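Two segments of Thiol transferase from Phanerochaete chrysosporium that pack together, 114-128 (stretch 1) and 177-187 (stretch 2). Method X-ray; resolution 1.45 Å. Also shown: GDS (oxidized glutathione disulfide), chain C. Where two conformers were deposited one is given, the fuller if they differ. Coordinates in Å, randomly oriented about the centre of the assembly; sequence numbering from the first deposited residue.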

# COMPACT_ATOMS: atom_id res chain seq x y z
N GLU A 114 -7.35 -11.82 -2.26
CA GLU A 114 -6.62 -11.57 -3.50
C GLU A 114 -6.74 -10.13 -3.95
O GLU A 114 -5.76 -9.54 -4.44
CB GLU A 114 -7.07 -12.50 -4.62
CG GLU A 114 -6.76 -13.98 -4.39
CD GLU A 114 -7.01 -14.78 -5.66
OE1 GLU A 114 -7.96 -15.59 -5.65
OE2 GLU A 114 -6.28 -14.57 -6.68
N GLU A 115 -7.94 -9.56 -3.83
CA GLU A 115 -8.12 -8.17 -4.15
C GLU A 115 -7.22 -7.27 -3.28
O GLU A 115 -6.56 -6.37 -3.81
CB GLU A 115 -9.61 -7.83 -4.00
CG GLU A 115 -9.93 -6.39 -4.25
CD GLU A 115 -11.31 -6.09 -3.79
OE1 GLU A 115 -11.47 -5.71 -2.60
OE2 GLU A 115 -12.25 -6.34 -4.56
N LEU A 116 -7.18 -7.51 -1.97
CA LEU A 116 -6.26 -6.77 -1.09
C LEU A 116 -4.81 -6.95 -1.51
O LEU A 116 -4.03 -6.00 -1.54
CB LEU A 116 -6.39 -7.20 0.37
CG LEU A 116 -7.70 -6.85 1.08
CD1 LEU A 116 -7.63 -7.38 2.50
CD2 LEU A 116 -7.90 -5.32 1.09
N GLN A 117 -4.43 -8.18 -1.86
CA GLN A 117 -3.03 -8.41 -2.24
C GLN A 117 -2.66 -7.58 -3.46
O GLN A 117 -1.58 -6.95 -3.48
CB GLN A 117 -2.82 -9.90 -2.52
CG GLN A 117 -3.00 -10.79 -1.29
CD GLN A 117 -2.90 -12.23 -1.66
OE1 GLN A 117 -1.93 -12.66 -2.29
NE2 GLN A 117 -3.92 -13.03 -1.29
N TRP A 118 -3.51 -7.56 -4.49
CA TRP A 118 -3.19 -6.76 -5.68
C TRP A 118 -3.28 -5.26 -5.46
O TRP A 118 -2.47 -4.51 -6.01
CB TRP A 118 -3.97 -7.26 -6.92
CG TRP A 118 -3.43 -8.59 -7.37
CD1 TRP A 118 -3.92 -9.82 -7.05
CD2 TRP A 118 -2.25 -8.82 -8.17
NE1 TRP A 118 -3.13 -10.81 -7.62
CE2 TRP A 118 -2.10 -10.21 -8.29
CE3 TRP A 118 -1.34 -7.99 -8.79
CZ2 TRP A 118 -1.04 -10.79 -9.03
CZ3 TRP A 118 -0.29 -8.56 -9.51
CH2 TRP A 118 -0.17 -9.94 -9.62
N LEU A 119 -4.19 -4.82 -4.59
CA LEU A 119 -4.22 -3.40 -4.22
C LEU A 119 -2.95 -3.02 -3.49
O LEU A 119 -2.33 -1.98 -3.80
CB LEU A 119 -5.45 -3.08 -3.37
CG LEU A 119 -6.76 -3.04 -4.13
CD1 LEU A 119 -7.91 -2.98 -3.12
CD2 LEU A 119 -6.85 -1.80 -5.02
N PHE A 120 -2.54 -3.83 -2.51
CA PHE A 120 -1.31 -3.54 -1.77
C PHE A 120 -0.07 -3.64 -2.68
O PHE A 120 0.88 -2.83 -2.51
CB PHE A 120 -1.18 -4.41 -0.52
CG PHE A 120 -1.95 -3.88 0.66
CD1 PHE A 120 -1.50 -2.76 1.33
CD2 PHE A 120 -3.13 -4.51 1.10
CE1 PHE A 120 -2.21 -2.27 2.42
CE2 PHE A 120 -3.85 -4.03 2.20
CZ PHE A 120 -3.38 -2.90 2.88
N PHE A 121 -0.06 -4.57 -3.63
CA PHE A 121 1.03 -4.63 -4.58
C PHE A 121 1.15 -3.30 -5.33
O PHE A 121 2.25 -2.79 -5.52
CB PHE A 121 0.79 -5.82 -5.54
CG PHE A 121 1.67 -5.78 -6.78
CD1 PHE A 121 3.02 -6.15 -6.72
CD2 PHE A 121 1.14 -5.37 -7.99
CE1 PHE A 121 3.84 -6.11 -7.89
CE2 PHE A 121 1.94 -5.33 -9.17
CZ PHE A 121 3.28 -5.69 -9.11
N ALA A 122 0.04 -2.79 -5.84
CA ALA A 122 0.03 -1.53 -6.57
C ALA A 122 0.44 -0.39 -5.65
O ALA A 122 1.19 0.51 -6.05
CB ALA A 122 -1.37 -1.24 -7.07
N HIS A 123 -0.05 -0.43 -4.40
CA HIS A 123 0.09 0.69 -3.48
C HIS A 123 1.54 0.81 -2.95
O HIS A 123 1.99 1.91 -2.62
CB HIS A 123 -0.89 0.48 -2.35
CG HIS A 123 -1.29 1.73 -1.67
ND1 HIS A 123 -2.41 2.46 -2.04
CD2 HIS A 123 -0.73 2.38 -0.62
CE1 HIS A 123 -2.51 3.52 -1.25
NE2 HIS A 123 -1.52 3.48 -0.36
N GLY A 124 2.23 -0.33 -2.86
CA GLY A 124 3.60 -0.34 -2.37
C GLY A 124 4.63 -0.49 -3.48
O GLY A 124 5.81 -0.28 -3.24
N GLY A 125 4.19 -0.84 -4.68
CA GLY A 125 5.06 -1.12 -5.81
C GLY A 125 4.90 -0.12 -6.93
O GLY A 125 5.66 0.85 -7.04
N ILE A 126 3.88 -0.32 -7.76
CA ILE A 126 3.71 0.53 -8.95
C ILE A 126 3.57 2.04 -8.60
O ILE A 126 4.27 2.87 -9.18
CB ILE A 126 2.53 0.06 -9.80
CG1 ILE A 126 2.93 -1.25 -10.52
CG2 ILE A 126 2.16 1.10 -10.86
CD1 ILE A 126 1.78 -1.99 -11.25
N GLY A 127 2.68 2.41 -7.68
CA GLY A 127 2.51 3.83 -7.42
C GLY A 127 3.79 4.49 -6.90
O GLY A 127 4.26 5.49 -7.45
N PRO A 128 4.40 3.93 -5.85
CA PRO A 128 5.62 4.56 -5.32
C PRO A 128 6.74 4.56 -6.37
O PRO A 128 7.41 5.59 -6.55
CB PRO A 128 5.98 3.67 -4.13
CG PRO A 128 4.60 3.20 -3.62
CD PRO A 128 3.81 2.96 -4.90
N GLY A 177 -12.58 -4.59 -11.74
CA GLY A 177 -12.94 -4.08 -10.42
C GLY A 177 -11.87 -3.18 -9.86
O GLY A 177 -11.00 -2.66 -10.58
N ILE A 178 -11.97 -2.96 -8.55
CA ILE A 178 -11.14 -1.94 -7.91
C ILE A 178 -9.64 -2.19 -8.00
O ILE A 178 -8.88 -1.21 -8.01
CB ILE A 178 -11.56 -1.65 -6.46
CG1 ILE A 178 -11.51 -2.91 -5.58
CG2 ILE A 178 -12.96 -1.00 -6.44
CD1 ILE A 178 -11.78 -2.61 -4.08
N ALA A 179 -9.19 -3.45 -8.12
CA ALA A 179 -7.77 -3.66 -8.35
C ALA A 179 -7.31 -3.14 -9.70
O ALA A 179 -6.22 -2.55 -9.80
CB ALA A 179 -7.40 -5.11 -8.21
N ASP A 180 -8.12 -3.33 -10.74
CA ASP A 180 -7.81 -2.75 -12.03
C ASP A 180 -7.82 -1.23 -11.98
O ASP A 180 -6.93 -0.60 -12.53
CB ASP A 180 -8.82 -3.21 -13.08
CG ASP A 180 -8.91 -4.71 -13.16
OD1 ASP A 180 -8.03 -5.36 -13.77
OD2 ASP A 180 -9.88 -5.23 -12.55
N ILE A 181 -8.85 -0.68 -11.35
CA ILE A 181 -9.00 0.77 -11.29
C ILE A 181 -7.78 1.43 -10.64
O ILE A 181 -7.25 2.42 -11.16
CB ILE A 181 -10.34 1.16 -10.61
CG1 ILE A 181 -11.53 0.74 -11.49
CG2 ILE A 181 -10.39 2.67 -10.31
CD1 ILE A 181 -12.89 0.75 -10.74
N LYS A 182 -7.33 0.88 -9.52
CA LYS A 182 -6.17 1.43 -8.83
C LYS A 182 -4.94 1.50 -9.71
O LYS A 182 -4.26 2.55 -9.81
CB LYS A 182 -5.86 0.61 -7.58
CG LYS A 182 -4.49 0.96 -6.94
CD LYS A 182 -4.40 2.39 -6.42
CE LYS A 182 -2.92 2.74 -6.11
NZ LYS A 182 -2.75 4.21 -5.90
N ILE A 183 -4.64 0.39 -10.39
CA ILE A 183 -3.43 0.37 -11.20
C ILE A 183 -3.58 1.16 -12.49
O ILE A 183 -2.60 1.78 -12.95
CB ILE A 183 -3.00 -1.08 -11.50
CG1 ILE A 183 -2.71 -1.78 -10.17
CG2 ILE A 183 -1.75 -1.07 -12.41
CD1 ILE A 183 -2.32 -3.27 -10.26
N PHE A 184 -4.80 1.15 -13.05
CA PHE A 184 -5.06 1.85 -14.30
C PHE A 184 -4.67 3.33 -14.26
O PHE A 184 -4.17 3.87 -15.24
CB PHE A 184 -6.53 1.67 -14.70
CG PHE A 184 -6.94 2.54 -15.85
CD1 PHE A 184 -6.63 2.17 -17.15
CD2 PHE A 184 -7.65 3.73 -15.63
CE1 PHE A 184 -6.99 2.99 -18.23
CE2 PHE A 184 -8.01 4.54 -16.69
CZ PHE A 184 -7.69 4.18 -17.97
N GLY A 185 -4.89 4.00 -13.13
CA GLY A 185 -4.53 5.41 -13.07
C GLY A 185 -3.05 5.67 -13.36
O GLY A 185 -2.72 6.70 -13.98
N TRP A 186 -2.20 4.74 -12.90
CA TRP A 186 -0.77 4.79 -13.20
C TRP A 186 -0.42 4.24 -14.59
O TRP A 186 0.40 4.81 -15.32
CB TRP A 186 0.03 4.07 -12.11
CG TRP A 186 0.12 4.87 -10.85
CD1 TRP A 186 -0.68 4.78 -9.74
CD2 TRP A 186 1.06 5.90 -10.60
NE1 TRP A 186 -0.29 5.72 -8.80
CE2 TRP A 186 0.78 6.42 -9.30
CE3 TRP A 186 2.12 6.44 -11.36
CZ2 TRP A 186 1.56 7.44 -8.73
CZ3 TRP A 186 2.89 7.47 -10.79
CH2 TRP A 186 2.59 7.96 -9.47
N ALA A 187 -1.03 3.11 -14.94
CA ALA A 187 -0.67 2.46 -16.21
C ALA A 187 -0.98 3.35 -17.41
O ALA A 187 -0.21 3.30 -18.39
CB ALA A 187 -1.36 1.11 -16.32
N1 GDS C . -0.28 6.74 -1.08
CA1 GDS C . -1.13 7.92 -1.44
C1 GDS C . -2.44 7.39 -2.09
OE1 GDS C . -2.40 6.29 -2.68
OE2 GDS C . -3.46 8.09 -1.96
CB1 GDS C . -0.39 8.79 -2.47
CG1 GDS C . -1.16 10.09 -2.79
CD1 GDS C . -0.24 11.04 -3.55
O1 GDS C . 0.91 10.79 -3.89
N2 GDS C . -0.78 12.28 -3.79
CA2 GDS C . -0.07 13.33 -4.52
C2 GDS C . -0.11 14.61 -3.71
O2 GDS C . -1.15 14.98 -3.12
CB2 GDS C . -0.69 13.64 -5.88
SG2 GDS C . -0.85 12.22 -6.97
N3 GDS C . 1.05 15.30 -3.71
CA3 GDS C . 1.12 16.58 -3.00
C3 GDS C . 2.29 16.66 -2.09
OE3 GDS C . 2.38 17.71 -1.42
OE4 GDS C . 3.09 15.70 -2.02
N4 GDS C . 2.85 9.34 -5.46
CA4 GDS C . 3.47 8.10 -5.03
C4 GDS C . 2.44 6.96 -4.70
OE5 GDS C . 1.30 6.99 -5.20
OE6 GDS C . 2.87 6.08 -3.93
C5 GDS C . 3.47 10.12 -6.35
O5 GDS C . 4.58 9.82 -6.84
CA5 GDS C . 2.78 11.42 -6.73
N5 GDS C . 3.79 12.49 -6.88
CB5 GDS C . 2.01 11.13 -8.03
SG5 GDS C . 0.94 12.50 -8.46
CA6 GDS C . 5.77 14.75 -3.91
C6 GDS C . 7.16 14.14 -4.17
OE7 GDS C . 7.24 12.92 -4.41
OE8 GDS C . 8.14 14.92 -4.07
N6 GDS C . 5.89 15.70 -2.81
CB6 GDS C . 5.23 15.47 -5.19
CG6 GDS C . 4.90 14.58 -6.42
CD6 GDS C . 3.78 13.63 -6.11
O6 GDS C . 2.94 13.78 -5.24
O HOH W 1 -4.49 -2.70 -7.48

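The two helices run nearly parallel, 9° apart in direction, with axes 9.1 Å apart at closest approach. No direct hydrogen bond joins them. The contact is mainly apolar packing, and it buries 625 Å² in all.

Ile 183 has the largest covered area, 78 Å². Its CA-to-CB bond points sideways, but the extended side chain (chi1 m, chi2 t) brings its end nearer to the other helix. Its CG1 lies 3.4 Å from Ala 122 CB. This is a tight fit, and the CA-to-CB bond of Ala 122 points toward the partner helix here. One turn on, Ile 126 CD1 meets Ile 183 CG2 at 3.8 Å.

Lys 182 follows with 71 Å². It contributes the aliphatic part of its side chain to the packing. Its CB is 3.7 Å from Leu 119 CD2, and its CG is 3.8 Å from Ala 122 CB. Farther out, its CE is 4.1 Å from His 123 ND1. The charged NZ is hydrogen-bonded elsewhere in the structure. The CA-to-CB bond of Leu 119 points sideways, but its end comes nearer to the second helix, where Leu 119 CD1 is 4.0 Å from Ile 178 CD1.

Trp 186 covers the C-terminal end of the contact. Gly 127 CA sits over the face of its five-membered ring, 3.8 Å from the centroid and 19° off the normal, a CH-pi contact. Gly 127 O also lies over a ring face, 3.6 Å from Trp 186 CZ2. Ile 126 CG2 packs on Trp 186 CB at 3.9 Å. The same indole approaches the bound glutathione disulfide, with Trp 186 CH2 3.5 Å from GDS CB5.

One water bridges the helices. It donates to Trp 118 O at 3.1 Å and to Ala 179 O at 2.9 Å, linking two backbone carbonyls that could not bond to each other.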